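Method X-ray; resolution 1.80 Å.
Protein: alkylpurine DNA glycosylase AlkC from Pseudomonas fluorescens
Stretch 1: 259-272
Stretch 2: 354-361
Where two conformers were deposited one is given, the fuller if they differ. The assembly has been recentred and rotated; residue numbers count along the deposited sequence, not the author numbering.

Stretch 1 (259-272) MVTPAVINLGERIN
Stretch 2, residues 354-361: SAEFELRA

Three backbone hydrogen bonds pair the stretches as parallel strands, V264 level with E358 (CA-CA 4.6 Å) and I265 with L359 (CA-CA 5.3 Å): E358 N donates to A263 O (2.8 Å), I265 N to E358 O (2.9 Å) and R360 N to I265 O (2.9 Å). V264 and E358 side chains share one sheet face, I265 and L359 the other. Beyond the bridges, the R360 side chain (chi1 m, chi2 and chi3 t, chi4 86°) adds to the contact: its NH1 donates to N266 OD1 (3.0 Å; N266 chi1 m), V264 CG1 lies over one guanidinium face, 3.5 Å from R360 CZ, and a water accepts from R360 NH1 (2.9 Å) and donates to E269 OE1 (2.6 Å). E269 OE1 also accepts from N266 N (2.6 Å), bracing the type II turn N266-E269, where G268 adopts phi/psi 105/-17, suited to glycine. Before the ladder, a cis peptide precedes P262, and a water lies 2.7 Å from V260 O and 2.8 Å from E356 O, bridging them. Buried apolar side chains carry the packing: I271 CG2 sits 4.0 Å from the F357 ring centroid, over one face (F357 chi1 p, chi2 -88°), and I265 CG1 reaches F357 CD2 at 4.0 Å; both isoleucines are p,t. V260 (t) packs CG2 on A355 CB (3.8 Å). L359 (t,p) meets I265 CD1 through its CD1 (4.2 Å) and L267 CD1 through its CD2 (4.1 Å). The contact buries 684 Å².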

# COMPACT_ATOMS: atom_id res chain seq x y z
N MET A 259 -0.89 16.12 29.09
CA MET A 259 0.21 17.05 28.88
C MET A 259 1.02 16.65 27.67
O MET A 259 1.04 15.47 27.26
CB MET A 259 1.11 17.13 30.12
CG MET A 259 1.93 15.90 30.39
SD MET A 259 2.87 16.02 31.96
CE MET A 259 1.57 15.67 33.13
N VAL A 260 1.67 17.64 27.08
CA VAL A 260 2.74 17.42 26.12
C VAL A 260 3.98 18.09 26.68
O VAL A 260 3.92 19.26 27.10
CB VAL A 260 2.38 17.95 24.73
CG1 VAL A 260 3.55 17.86 23.78
CG2 VAL A 260 1.21 17.17 24.15
N THR A 261 5.08 17.36 26.75
CA THR A 261 6.33 17.90 27.25
C THR A 261 7.46 17.53 26.30
O THR A 261 7.39 16.49 25.63
CB THR A 261 6.66 17.36 28.64
OG1 THR A 261 6.83 15.95 28.56
CG2 THR A 261 5.55 17.65 29.59
N PRO A 262 8.48 18.39 26.17
CA PRO A 262 8.56 19.74 26.74
C PRO A 262 7.59 20.69 26.06
O PRO A 262 7.12 20.41 24.97
CB PRO A 262 10.00 20.19 26.44
CG PRO A 262 10.72 18.96 25.91
CD PRO A 262 9.66 18.07 25.35
N ALA A 263 7.32 21.83 26.70
CA ALA A 263 6.41 22.82 26.12
C ALA A 263 7.01 23.48 24.88
O ALA A 263 6.27 23.95 24.02
CB ALA A 263 6.09 23.87 27.18
N VAL A 264 8.34 23.53 24.80
CA VAL A 264 9.04 24.18 23.70
C VAL A 264 10.21 23.29 23.29
O VAL A 264 11.00 22.89 24.14
CB VAL A 264 9.56 25.58 24.10
CG1 VAL A 264 10.12 26.30 22.88
CG2 VAL A 264 8.45 26.39 24.76
N ILE A 265 10.32 23.01 21.99
CA ILE A 265 11.38 22.16 21.47
C ILE A 265 12.06 22.83 20.28
O ILE A 265 11.48 23.68 19.60
CB ILE A 265 10.88 20.76 21.03
CG1 ILE A 265 9.77 20.87 19.99
CG2 ILE A 265 10.44 19.94 22.23
CD1 ILE A 265 9.65 19.60 19.13
N ASN A 266 13.31 22.44 20.06
CA ASN A 266 13.96 22.66 18.77
C ASN A 266 13.68 21.48 17.86
O ASN A 266 13.45 20.35 18.31
CB ASN A 266 15.47 22.82 18.94
CG ASN A 266 15.83 23.97 19.84
OD1 ASN A 266 15.29 25.05 19.71
ND2 ASN A 266 16.74 23.72 20.77
N LEU A 267 13.71 21.75 16.56
CA LEU A 267 13.61 20.69 15.59
C LEU A 267 14.69 19.65 15.85
O LEU A 267 15.85 19.99 16.11
CB LEU A 267 13.74 21.28 14.18
CG LEU A 267 13.18 20.52 12.98
CD1 LEU A 267 11.76 20.06 13.20
CD2 LEU A 267 13.25 21.42 11.74
N GLY A 268 14.30 18.38 15.81
CA GLY A 268 15.16 17.28 16.14
C GLY A 268 14.89 16.64 17.48
O GLY A 268 15.36 15.52 17.72
N GLU A 269 14.17 17.33 18.38
CA GLU A 269 13.88 16.81 19.70
C GLU A 269 12.62 15.94 19.68
O GLU A 269 11.90 15.86 18.68
CB GLU A 269 13.71 17.95 20.71
CG GLU A 269 14.95 18.75 21.03
CD GLU A 269 14.61 19.88 22.04
OE1 GLU A 269 14.78 21.06 21.69
OE2 GLU A 269 14.13 19.59 23.15
N ARG A 270 12.35 15.30 20.81
CA ARG A 270 11.15 14.51 21.01
C ARG A 270 10.13 15.26 21.85
O ARG A 270 10.49 15.97 22.79
CB ARG A 270 11.45 13.19 21.73
CG ARG A 270 11.91 12.04 20.83
CD ARG A 270 13.36 12.12 20.45
NE ARG A 270 13.83 10.91 19.76
CZ ARG A 270 14.97 10.85 19.08
NH1 ARG A 270 15.75 11.92 18.98
NH2 ARG A 270 15.32 9.73 18.47
N ILE A 271 8.87 15.03 21.55
CA ILE A 271 7.78 15.39 22.43
C ILE A 271 7.24 14.13 23.06
O ILE A 271 7.44 13.02 22.55
CB ILE A 271 6.66 16.16 21.72
CG1 ILE A 271 6.02 15.30 20.62
CG2 ILE A 271 7.23 17.45 21.16
CD1 ILE A 271 4.69 15.83 20.08
N ASN A 272 6.56 14.30 24.19
CA ASN A 272 5.94 13.20 24.93
C ASN A 272 4.50 13.57 25.23
O ASN A 272 4.24 14.51 26.00
CB ASN A 272 6.69 12.91 26.22
CG ASN A 272 8.14 12.58 25.98
OD1 ASN A 272 8.49 11.41 25.81
ND2 ASN A 272 8.99 13.60 25.94
N SER A 354 -6.92 18.77 24.49
CA SER A 354 -5.82 19.20 23.66
C SER A 354 -4.70 19.78 24.52
O SER A 354 -4.91 20.21 25.65
CB SER A 354 -6.27 20.25 22.63
OG SER A 354 -6.91 21.33 23.29
N ALA A 355 -3.51 19.79 23.94
CA ALA A 355 -2.34 20.40 24.55
C ALA A 355 -1.48 20.97 23.42
O ALA A 355 -1.80 20.81 22.25
CB ALA A 355 -1.55 19.41 25.41
N GLU A 356 -0.42 21.68 23.79
CA GLU A 356 0.34 22.42 22.79
C GLU A 356 1.82 22.19 23.01
O GLU A 356 2.28 22.00 24.13
CB GLU A 356 0.07 23.93 22.85
CG GLU A 356 -1.37 24.35 22.73
CD GLU A 356 -2.14 24.16 24.02
OE1 GLU A 356 -1.67 24.63 25.08
OE2 GLU A 356 -3.22 23.52 23.97
N PHE A 357 2.58 22.27 21.92
CA PHE A 357 4.01 22.49 22.02
C PHE A 357 4.42 23.53 20.99
O PHE A 357 3.81 23.64 19.92
CB PHE A 357 4.82 21.20 21.85
CG PHE A 357 4.77 20.58 20.47
CD1 PHE A 357 3.77 19.68 20.12
CD2 PHE A 357 5.76 20.86 19.53
CE1 PHE A 357 3.74 19.10 18.86
CE2 PHE A 357 5.74 20.28 18.30
CZ PHE A 357 4.73 19.39 17.95
N GLU A 358 5.46 24.28 21.32
CA GLU A 358 6.02 25.28 20.43
C GLU A 358 7.27 24.73 19.77
O GLU A 358 8.17 24.24 20.46
CB GLU A 358 6.36 26.55 21.20
CG GLU A 358 6.86 27.69 20.32
CD GLU A 358 5.73 28.51 19.69
OE1 GLU A 358 4.54 28.36 20.08
OE2 GLU A 358 6.05 29.31 18.79
N LEU A 359 7.33 24.83 18.46
CA LEU A 359 8.52 24.47 17.69
C LEU A 359 9.27 25.76 17.40
O LEU A 359 8.71 26.70 16.82
CB LEU A 359 8.15 23.73 16.40
CG LEU A 359 9.29 23.35 15.47
CD1 LEU A 359 10.30 22.47 16.20
CD2 LEU A 359 8.74 22.60 14.25
N ARG A 360 10.53 25.83 17.83
CA ARG A 360 11.29 27.08 17.77
C ARG A 360 11.77 27.34 16.35
O ARG A 360 11.99 26.41 15.57
CB ARG A 360 12.50 27.04 18.70
CG ARG A 360 12.22 27.37 20.16
CD ARG A 360 13.51 27.74 20.89
NE ARG A 360 13.39 27.62 22.33
CZ ARG A 360 13.59 26.49 23.02
NH1 ARG A 360 13.92 25.37 22.40
NH2 ARG A 360 13.45 26.49 24.34
N ALA A 361 11.94 28.63 16.02
CA ALA A 361 12.50 29.01 14.72
C ALA A 361 13.99 28.70 14.66
O ALA A 361 14.69 28.77 15.68
CB ALA A 361 12.25 30.47 14.45
O HOH W 1 3.24 21.84 26.76
O HOH W 2 13.27 23.97 26.00
O HOH W 3 14.66 22.82 23.62